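Long-range contacts in inositol monophosphatase family protein (Staphylococcus aureus subsp. aureus MSSA476, PDB 4I3Y), which probably hydrolyses inositol monophosphates to free inositol and phosphate in a magnesium-dependent reaction that lithium inhibits: residues 55-60 with 91-96; 72-77 with 212-217. One frame throughout, in Å; residues are numbered along the deposited sequence.

Contact 1: residues 55-60 with 91-96. With MG (magnesium ion), chain D.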
ATOM      1  N   GLN A  55      -3.970 -13.090 -21.153  1.00 21.43           N
ATOM      2  CA  GLN A  55      -4.471 -12.191 -22.225  1.00 23.20           C
ATOM      3  C   GLN A  55      -3.652 -10.914 -22.492  1.00 25.07           C
ATOM      4  O   GLN A  55      -3.354 -10.572 -23.662  1.00 23.71           O
ATOM      5  CB  GLN A  55      -5.907 -11.779 -21.958  1.00 28.20           C
ATOM      6  CG  GLN A  55      -6.905 -12.893 -22.195  1.00 35.44           C
ATOM      7  CD  GLN A  55      -6.854 -13.377 -23.646  1.00 42.71           C
ATOM      8  OE1 GLN A  55      -6.518 -14.539 -23.913  1.00 47.39           O
ATOM      9  NE2 GLN A  55      -7.118 -12.464 -24.590  1.00 45.44           N
ATOM     10  N   ILE A  56      -3.288 -10.192 -21.427  1.00 22.26           N
ATOM     11  CA  ILE A  56      -2.447  -8.998 -21.582  1.00 18.49           C
ATOM     12  C   ILE A  56      -1.144  -9.364 -22.280  1.00 19.18           C
ATOM     13  O   ILE A  56      -0.716  -8.662 -23.209  1.00 16.98           O
ATOM     14  CB  ILE A  56      -2.186  -8.323 -20.242  1.00 17.07           C
ATOM     15  CG1 ILE A  56      -3.491  -7.635 -19.761  1.00 16.28           C
ATOM     16  CG2 ILE A  56      -0.984  -7.409 -20.328  1.00 14.92           C
ATOM     17  CD1 ILE A  56      -3.341  -6.885 -18.454  1.00 15.21           C
ATOM     18  N   GLN A  57      -0.532 -10.500 -21.885  1.00 19.31           N
ATOM     19  CA  GLN A  57       0.727 -10.894 -22.510  1.00 18.11           C
ATOM     20  C   GLN A  57       0.550 -11.194 -24.000  1.00 19.27           C
ATOM     21  O   GLN A  57       1.332 -10.791 -24.857  1.00 16.99           O
ATOM     22  CB  GLN A  57       1.322 -12.130 -21.853  1.00 18.20           C
ATOM     23  CG  GLN A  57       2.718 -12.391 -22.413  1.00 18.55           C
ATOM     24  CD  GLN A  57       3.517 -13.408 -21.583  1.00 22.20           C
ATOM     25  OE1 GLN A  57       3.861 -14.469 -22.080  1.00 26.87           O
ATOM     26  NE2 GLN A  57       3.813 -13.086 -20.363  1.00 18.77           N
ATOM     27  N   GLN A  58      -0.470 -11.951 -24.291  1.00 20.71           N
ATOM     28  CA  GLN A  58      -0.660 -12.354 -25.647  1.00 24.55           C
ATOM     29  C   GLN A  58      -1.149 -11.203 -26.562  1.00 24.36           C
ATOM     30  O   GLN A  58      -0.713 -11.096 -27.727  1.00 21.03           O
ATOM     31  CB  GLN A  58      -1.508 -13.610 -25.667  1.00 26.81           C
ATOM     32  CG  GLN A  58      -2.958 -13.432 -25.515  1.00 33.77           C
ATOM     33  CD  GLN A  58      -3.611 -14.144 -26.667  1.00 44.23           C
ATOM     34  OE1 GLN A  58      -4.429 -15.055 -26.486  1.00 52.27           O
ATOM     35  NE2 GLN A  58      -3.212 -13.761 -27.879  1.00 44.95           N
ATOM     36  N   GLN A  59      -1.947 -10.290 -26.007  1.00 20.14           N
ATOM     37  CA  GLN A  59      -2.177  -9.060 -26.743  1.00 21.22           C
ATOM     38  C   GLN A  59      -0.919  -8.284 -27.034  1.00 20.86           C
ATOM     39  O   GLN A  59      -0.805  -7.734 -28.122  1.00 21.10           O
ATOM     40  CB  GLN A  59      -3.270  -8.220 -26.148  1.00 21.59           C
ATOM     41  CG  GLN A  59      -4.586  -8.967 -26.216  1.00 24.46           C
ATOM     42  CD  GLN A  59      -5.701  -8.250 -25.506  1.00 28.20           C
ATOM     43  OE1 GLN A  59      -6.712  -8.862 -25.128  1.00 32.04           O
ATOM     44  NE2 GLN A  59      -5.551  -6.939 -25.339  1.00 27.79           N
ATOM     45  N   PHE A  60       0.063  -8.249 -26.131  1.00 18.14           N
ATOM     46  CA  PHE A  60       1.258  -7.504 -26.434  1.00 16.33           C
ATOM     47  C   PHE A  60       2.121  -8.202 -27.479  1.00 17.35           C
ATOM     48  O   PHE A  60       2.822  -7.554 -28.293  1.00 14.85           O
ATOM     49  CB  PHE A  60       2.151  -7.286 -25.231  1.00 15.46           C
ATOM     50  CG  PHE A  60       3.251  -6.311 -25.520  1.00 15.23           C
ATOM     51  CD1 PHE A  60       2.937  -4.969 -25.784  1.00 13.83           C
ATOM     52  CD2 PHE A  60       4.586  -6.729 -25.587  1.00 13.44           C
ATOM     53  CE1 PHE A  60       3.939  -4.078 -26.048  1.00 14.64           C
ATOM     54  CE2 PHE A  60       5.578  -5.842 -25.876  1.00 13.03           C
ATOM     55  CZ  PHE A  60       5.270  -4.501 -26.128  1.00 13.35           C
ATOM     56  N   TRP A  91      12.122  -6.622 -25.909  1.00 15.43           N
ATOM     57  CA  TRP A  91      11.112  -6.203 -24.940  1.00 17.18           C
ATOM     58  C   TRP A  91      11.051  -7.194 -23.763  1.00 17.55           C
ATOM     59  O   TRP A  91      10.921  -8.396 -23.975  1.00 16.58           O
ATOM     60  CB  TRP A  91       9.729  -6.121 -25.612  1.00 17.86           C
ATOM     61  CG  TRP A  91       9.706  -4.949 -26.585  1.00 20.94           C
ATOM     62  CD1 TRP A  91      10.151  -4.957 -27.891  1.00 23.01           C
ATOM     63  CD2 TRP A  91       9.323  -3.586 -26.301  1.00 21.28           C
ATOM     64  NE1 TRP A  91      10.024  -3.678 -28.460  1.00 23.19           N
ATOM     65  CE2 TRP A  91       9.512  -2.827 -27.514  1.00 22.05           C
ATOM     66  CE3 TRP A  91       8.802  -2.946 -25.175  1.00 18.74           C
ATOM     67  CZ2 TRP A  91       9.197  -1.450 -27.617  1.00 21.46           C
ATOM     68  CZ3 TRP A  91       8.491  -1.583 -25.257  1.00 20.85           C
ATOM     69  CH2 TRP A  91       8.707  -0.837 -26.484  1.00 21.38           C
ATOM     70  N   ILE A  92      11.116  -6.686 -22.529  1.00 17.21           N
ATOM     71  CA  ILE A  92      10.852  -7.585 -21.406  1.00 16.13           C
ATOM     72  C   ILE A  92       9.497  -7.204 -20.809  1.00 16.03           C
ATOM     73  O   ILE A  92       9.198  -6.003 -20.622  1.00 14.97           O
ATOM     74  CB  ILE A  92      11.950  -7.523 -20.369  1.00 15.92           C
ATOM     75  CG1 ILE A  92      13.286  -7.892 -21.024  1.00 15.62           C
ATOM     76  CG2 ILE A  92      11.572  -8.426 -19.174  1.00 16.16           C
ATOM     77  CD1 ILE A  92      14.441  -8.055 -20.033  1.00 15.74           C
ATOM     78  N   MET A  93       8.626  -8.195 -20.600  1.00 16.29           N
ATOM     79  CA  MET A  93       7.278  -7.875 -20.079  1.00 16.72           C
ATOM     80  C   MET A  93       6.843  -8.690 -18.878  1.00 16.61           C
ATOM     81  O   MET A  93       6.865  -9.924 -18.917  1.00 16.63           O
ATOM     82  CB  MET A  93       6.195  -8.051 -21.143  1.00 17.74           C
ATOM     83  CG  MET A  93       4.773  -7.719 -20.678  1.00 19.04           C
ATOM     84  SD  MET A  93       3.533  -8.106 -21.951  1.00 19.94           S
ATOM     85  CE  MET A  93       2.412  -6.752 -21.680  1.00 18.12           C
ATOM     86  N   ASP A  94       6.339  -7.988 -17.857  1.00 15.80           N
ATOM     87  CA  ASP A  94       5.555  -8.649 -16.804  1.00 15.74           C
ATOM     88  C   ASP A  94       4.077  -8.256 -17.020  1.00 15.05           C
ATOM     89  O   ASP A  94       3.722  -7.086 -16.767  1.00 14.75           O
ATOM     90  CB  ASP A  94       6.012  -8.166 -15.443  1.00 15.13           C
ATOM     91  CG  ASP A  94       5.526  -9.062 -14.342  1.00 13.31           C
ATOM     92  OD1 ASP A  94       4.485  -9.735 -14.530  1.00 11.96           O
ATOM     93  OD2 ASP A  94       6.256  -9.130 -13.352  1.00 12.74           O
ATOM     94  N   PRO A  95       3.233  -9.192 -17.529  1.00 14.83           N
ATOM     95  CA  PRO A  95       1.924  -8.675 -17.928  1.00 13.34           C
ATOM     96  C   PRO A  95       1.077  -8.246 -16.746  1.00 13.27           C
ATOM     97  O   PRO A  95       0.313  -7.274 -16.850  1.00 11.81           O
ATOM     98  CB  PRO A  95       1.314  -9.826 -18.697  1.00 13.98           C
ATOM     99  CG  PRO A  95       2.015 -11.085 -18.137  1.00 13.41           C
ATOM    100  CD  PRO A  95       3.423 -10.624 -17.892  1.00 13.10           C
ATOM    101  N   ILE A  96       1.167  -8.975 -15.624  1.00 12.44           N
ATOM    102  CA  ILE A  96       0.640  -8.418 -14.378  1.00 10.81           C
ATOM    103  C   ILE A  96       1.741  -8.646 -13.324  1.00 11.27           C
ATOM    104  O   ILE A  96       2.078  -9.784 -13.039  1.00 10.74           O
ATOM    105  CB  ILE A  96      -0.657  -9.102 -13.905  1.00 11.35           C
ATOM    106  CG1 ILE A  96      -1.876  -8.775 -14.834  1.00 10.36           C
ATOM    107  CG2 ILE A  96      -0.922  -8.757 -12.414  1.00 11.08           C
ATOM    108  CD1 ILE A  96      -2.404  -7.372 -14.637  1.00 10.58           C
TER
HETATM  109 MG    MG D 302       3.738 -11.114 -13.353  1.00 20.01          MG
HETATM  110  O   HOH W   1       2.371 -12.045 -14.917  1.00 13.80           O
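Helix 55-60 runs nearly antiparallel to strand 91-94, at 160° between their directions, with the axes 9.5 Å apart at closest approach. From the helix, Ile-56 and Phe-60 point at the strand, one turn apart, and Met-93 rises between them. The methyl end of Met-93 carries the middle of the contact: CE lies 3.6 Å from Phe-60 CB and 3.7 Å from Ile-56 CG2, while its sulfur sits obliquely beside the phenyl ring, SD 4.8 Å from the ring centroid, a Met-aromatic contact. CG anti to the backbone N (chi1 -179°) and an extended chi2 carry the sulfur toward the helix, and the bend at chi3 sets CE between Phe-60 CB and Ile-56 CG2. Farther back along the strand, the edge of Phe-60 is turned toward one face of the Trp-91 indole, in an offset edge-to-face pair with planes at 65°; CZ stands over the rim of the indole, 4.0 Å from CE3. Trp-91 is fixed from outside as well, its NE1 hydrogen-bonded to His-71. This is helix-on-sheet packing of a layered alpha/beta fold: helix 51-67 lies on strands 72-75, 89-97 and 110-117, and Leu-73 and Leu-113 enlarge the same apolar layer. At the other end the chain turns a corner, and Pro-95 lays its ring against the helix, CB 3.7 Å from Ile-56 CG2, with the side chain of Gln-57 crossing it. Ile-56 CD1 reaches on to Ile-96 CD1, methyl to methyl at 4.0 Å. Asp-94 faces away from this apolar side, and its OD1 binds a magnesium ion at 2.0 Å together with the carbonyl O of Ile-96; Glu-76 is a further ligand of that ion.

Contact 2: residues 72-77 with 212-217; sequences QLLAEE and KPWDIA. With MG (magnesium ion), chain F; MG (magnesium ion), chain D.
Glu-76 lies across one face of the Trp-214 indole, the two side chains crossing at about a right angle. Its CB stands 3.4 Å from the centroid of the five-membered ring and 10° off the ring normal, a CH-pi contact, while CA sits over the centre of the indole. Because CG is anti to the backbone N (chi1 -172°) and the chain stays extended, the carboxylate passes beyond the ring to the metals, its plane tilted just 14° from that of the indole. Away from the metals, Leu-74 CD1 meets the indole edge near CZ3, and Leu-74 CD2 lies 4.3 Å from Pro-213 CB. Glu-76 bridges two magnesium ions, one oxygen to each: OE2 binds the chain D ion at 2.1 Å and OE1 the chain F ion at 2.2 Å. Lys-42 NZ also hydrogen-bonds to OE1. Such a carboxylate bridge is consistent with the metal-dependent catalytic site of the inositol monophosphatase family. A phosphate ion, probably from the crystallisation liquor, lies about 3 Å from the side chain of Glu-76 at the nearest atoms. Glu-77 acts from the second shell: its OE2 accepts a hydrogen bond from a water on each ion, at 2.6 Å from water 1 and 2.7 Å from water 2, and its OE1 forms a salt bridge with Lys-42. On the other face of the indole packs Lys-212 CB, so the ring is held between Glu-76 and a residue of its own segment. Asp-215 OD2 accepts a hydrogen bond from the backbone N-H of Lys-212, tying together the start of the weakly bonded helical segment 213-216.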
ATOM      1  N   GLN A  72      12.127  -8.954 -30.294  1.00 26.67           N
ATOM      2  CA  GLN A  72      11.859 -10.182 -29.525  1.00 26.69           C
ATOM      3  C   GLN A  72      11.221  -9.917 -28.097  1.00 22.92           C
ATOM      4  O   GLN A  72      11.416  -8.848 -27.541  1.00 22.32           O
ATOM      5  CB  GLN A  72      13.125 -11.004 -29.457  1.00 28.21           C
ATOM      6  CG  GLN A  72      13.197 -12.022 -30.596  1.00 37.07           C
ATOM      7  CD  GLN A  72      14.269 -13.060 -30.299  1.00 44.35           C
ATOM      8  OE1 GLN A  72      15.450 -12.702 -30.180  1.00 43.66           O
ATOM      9  NE2 GLN A  72      13.856 -14.346 -30.091  1.00 41.22           N
ATOM     10  N   LEU A  73      10.479 -10.885 -27.560  1.00 18.63           N
ATOM     11  CA  LEU A  73       9.785 -10.751 -26.269  1.00 17.81           C
ATOM     12  C   LEU A  73      10.282 -11.747 -25.192  1.00 18.81           C
ATOM     13  O   LEU A  73      10.174 -12.997 -25.356  1.00 21.90           O
ATOM     14  CB  LEU A  73       8.257 -10.856 -26.458  1.00 15.27           C
ATOM     15  CG  LEU A  73       7.384 -10.806 -25.199  1.00 13.48           C
ATOM     16  CD1 LEU A  73       7.502  -9.403 -24.561  1.00 14.24           C
ATOM     17  CD2 LEU A  73       5.963 -11.078 -25.555  1.00 13.69           C
ATOM     18  N   LEU A  74      10.862 -11.207 -24.129  1.00 18.30           N
ATOM     19  CA  LEU A  74      11.110 -12.010 -22.918  1.00 18.23           C
ATOM     20  C   LEU A  74       9.976 -11.737 -21.908  1.00 17.04           C
ATOM     21  O   LEU A  74       9.845 -10.611 -21.451  1.00 16.30           O
ATOM     22  CB  LEU A  74      12.481 -11.651 -22.341  1.00 19.90           C
ATOM     23  CG  LEU A  74      12.989 -12.202 -20.970  1.00 21.09           C
ATOM     24  CD1 LEU A  74      12.639 -13.631 -20.839  1.00 23.80           C
ATOM     25  CD2 LEU A  74      14.484 -12.039 -20.815  1.00 18.61           C
ATOM     26  N   ALA A  75       9.138 -12.728 -21.582  1.00 15.97           N
ATOM     27  CA  ALA A  75       7.955 -12.447 -20.756  1.00 15.32           C
ATOM     28  C   ALA A  75       7.604 -13.574 -19.804  1.00 16.23           C
ATOM     29  O   ALA A  75       7.828 -14.797 -20.104  1.00 17.41           O
ATOM     30  CB  ALA A  75       6.742 -12.110 -21.618  1.00 13.98           C
ATOM     31  N   GLU A  76       7.016 -13.180 -18.675  1.00 15.24           N
ATOM     32  CA  GLU A  76       6.691 -14.132 -17.645  1.00 15.66           C
ATOM     33  C   GLU A  76       5.887 -15.396 -18.046  1.00 15.88           C
ATOM     34  O   GLU A  76       6.253 -16.535 -17.693  1.00 15.68           O
ATOM     35  CB  GLU A  76       5.955 -13.453 -16.504  1.00 13.67           C
ATOM     36  CG  GLU A  76       5.789 -14.444 -15.348  1.00 13.99           C
ATOM     37  CD  GLU A  76       5.304 -13.785 -14.072  1.00 14.66           C
ATOM     38  OE1 GLU A  76       5.176 -14.515 -13.045  1.00 16.36           O
ATOM     39  OE2 GLU A  76       5.081 -12.558 -14.095  1.00 13.36           O
ATOM     40  N   GLU A  77       4.777 -15.219 -18.746  1.00 15.03           N
ATOM     41  CA  GLU A  77       3.876 -16.341 -18.910  1.00 16.90           C
ATOM     42  C   GLU A  77       4.109 -17.174 -20.210  1.00 18.02           C
ATOM     43  O   GLU A  77       3.183 -17.641 -20.802  1.00 17.84           O
ATOM     44  CB  GLU A  77       2.409 -15.916 -18.765  1.00 16.16           C
ATOM     45  CG  GLU A  77       2.110 -14.935 -17.622  1.00 17.40           C
ATOM     46  CD  GLU A  77       2.464 -15.449 -16.191  1.00 19.00           C
ATOM     47  OE1 GLU A  77       2.713 -16.688 -16.015  1.00 16.36           O
ATOM     48  OE2 GLU A  77       2.534 -14.593 -15.235  1.00 17.87           O
ATOM     49  N   LYS A 212      12.538 -12.199 -10.938  1.00 17.57           N
ATOM     50  CA  LYS A 212      12.729 -12.615 -12.325  1.00 18.33           C
ATOM     51  C   LYS A 212      13.068 -11.404 -13.156  1.00 17.50           C
ATOM     52  O   LYS A 212      12.841 -10.275 -12.705  1.00 17.17           O
ATOM     53  CB  LYS A 212      11.458 -13.243 -12.843  1.00 17.82           C
ATOM     54  CG  LYS A 212      11.148 -14.516 -12.064  1.00 24.77           C
ATOM     55  CD  LYS A 212      12.030 -15.695 -12.487  1.00 27.67           C
ATOM     56  CE  LYS A 212      12.438 -16.640 -11.353  1.00 36.98           C
ATOM     57  NZ  LYS A 212      11.721 -16.359 -10.063  1.00 44.20           N
ATOM     58  N   PRO A 213      13.570 -11.624 -14.387  1.00 16.69           N
ATOM     59  CA  PRO A 213      13.935 -10.521 -15.275  1.00 16.78           C
ATOM     60  C   PRO A 213      12.778  -9.472 -15.425  1.00 15.44           C
ATOM     61  O   PRO A 213      13.046  -8.254 -15.363  1.00 17.67           O
ATOM     62  CB  PRO A 213      14.197 -11.243 -16.621  1.00 15.97           C
ATOM     63  CG  PRO A 213      14.785 -12.549 -16.172  1.00 17.28           C
ATOM     64  CD  PRO A 213      13.985 -12.942 -14.939  1.00 17.64           C
ATOM     65  N   TRP A 214      11.556  -9.976 -15.613  1.00 14.02           N
ATOM     66  CA  TRP A 214      10.368  -9.144 -15.886  1.00 14.96           C
ATOM     67  C   TRP A 214       9.911  -8.336 -14.643  1.00 15.16           C
ATOM     68  O   TRP A 214       9.332  -7.281 -14.815  1.00 14.69           O
ATOM     69  CB  TRP A 214       9.222  -9.989 -16.468  1.00 12.85           C
ATOM     70  CG  TRP A 214       9.031 -11.297 -15.723  1.00 13.75           C
ATOM     71  CD1 TRP A 214       8.399 -11.455 -14.515  1.00 13.31           C
ATOM     72  CD2 TRP A 214       9.524 -12.600 -16.093  1.00 13.71           C
ATOM     73  NE1 TRP A 214       8.434 -12.773 -14.135  1.00 13.02           N
ATOM     74  CE2 TRP A 214       9.097 -13.504 -15.092  1.00 14.73           C
ATOM     75  CE3 TRP A 214      10.232 -13.094 -17.202  1.00 14.36           C
ATOM     76  CZ2 TRP A 214       9.370 -14.896 -15.139  1.00 14.41           C
ATOM     77  CZ3 TRP A 214      10.523 -14.485 -17.247  1.00 15.52           C
ATOM     78  CH2 TRP A 214      10.100 -15.365 -16.228  1.00 15.62           C
ATOM     79  N   ASP A 215      10.183  -8.823 -13.416  1.00 15.48           N
ATOM     80  CA  ASP A 215       9.796  -8.055 -12.188  1.00 14.72           C
ATOM     81  C   ASP A 215      10.600  -6.753 -12.025  1.00 14.31           C
ATOM     82  O   ASP A 215      10.156  -5.824 -11.338  1.00 13.91           O
ATOM     83  CB  ASP A 215       9.998  -8.887 -10.900  1.00 14.41           C
ATOM     84  CG  ASP A 215       9.262 -10.193 -10.912  1.00 15.29           C
ATOM     85  OD1 ASP A 215       8.031 -10.254 -11.193  1.00 15.28           O
ATOM     86  OD2 ASP A 215       9.959 -11.194 -10.615  1.00 15.21           O
ATOM     87  N   ILE A 216      11.795  -6.701 -12.620  1.00 13.20           N
ATOM     88  CA  ILE A 216      12.704  -5.550 -12.486  1.00 13.07           C
ATOM     89  C   ILE A 216      13.067  -4.805 -13.777  1.00 14.63           C
ATOM     90  O   ILE A 216      13.865  -3.867 -13.746  1.00 15.39           O
ATOM     91  CB  ILE A 216      14.008  -5.957 -11.738  1.00 12.25           C
ATOM     92  CG1 ILE A 216      14.810  -7.079 -12.477  1.00 12.24           C
ATOM     93  CG2 ILE A 216      13.636  -6.461 -10.336  1.00 11.68           C
ATOM     94  CD1 ILE A 216      16.249  -7.179 -11.962  1.00 10.84           C
ATOM     95  N   ALA A 217      12.494  -5.229 -14.908  1.00 14.06           N
ATOM     96  CA  ALA A 217      13.044  -4.844 -16.221  1.00 13.96           C
ATOM     97  C   ALA A 217      12.938  -3.338 -16.479  1.00 13.94           C
ATOM     98  O   ALA A 217      13.872  -2.742 -16.994  1.00 15.19           O
ATOM     99  CB  ALA A 217      12.348  -5.640 -17.335  1.00 13.86           C
TER
HETATM  100 MG    MG F 304       3.793 -14.521 -11.332  1.00 20.87          MG
HETATM  101 MG    MG D 302       3.738 -11.114 -13.353  1.00 20.01          MG
HETATM  102  O   HOH W   1       2.371 -12.045 -14.917  1.00 13.80           O
HETATM  103  O   HOH W   2       2.425 -15.323 -12.689  1.00 18.73           O
HETATM  104  O   HOH W   3       5.082 -16.276 -10.951  1.00 21.72           O
HETATM  105  O   HOH W   4       2.427 -14.912  -9.715  1.00 20.16           O

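How the contacts relate
The centres of contacts 1 and 2 lie 9 Å apart, on the same side of the chain's centre. Along the chain their segments alternate, 55-60, 72-77, 91-96 and then 212-217. Helix 51-67 leads into strand 72-75, an edge strand of the seven-stranded mixed sheet, and strand 89-97 follows as its parallel neighbour; backbone pairing of Leu-74 with Trp-91 and Met-93 joins the two contacts directly. Contact 1 places a helix against this sheet, whereas contact 2 joins the strand end to the much later segment 212-217. Both contacts reach the chain D magnesium ion: Glu-76, Asp-94 and Ile-96 bind it from the ends of the neighbouring strands, and segment 212-217 adds the indole that packs on Glu-76.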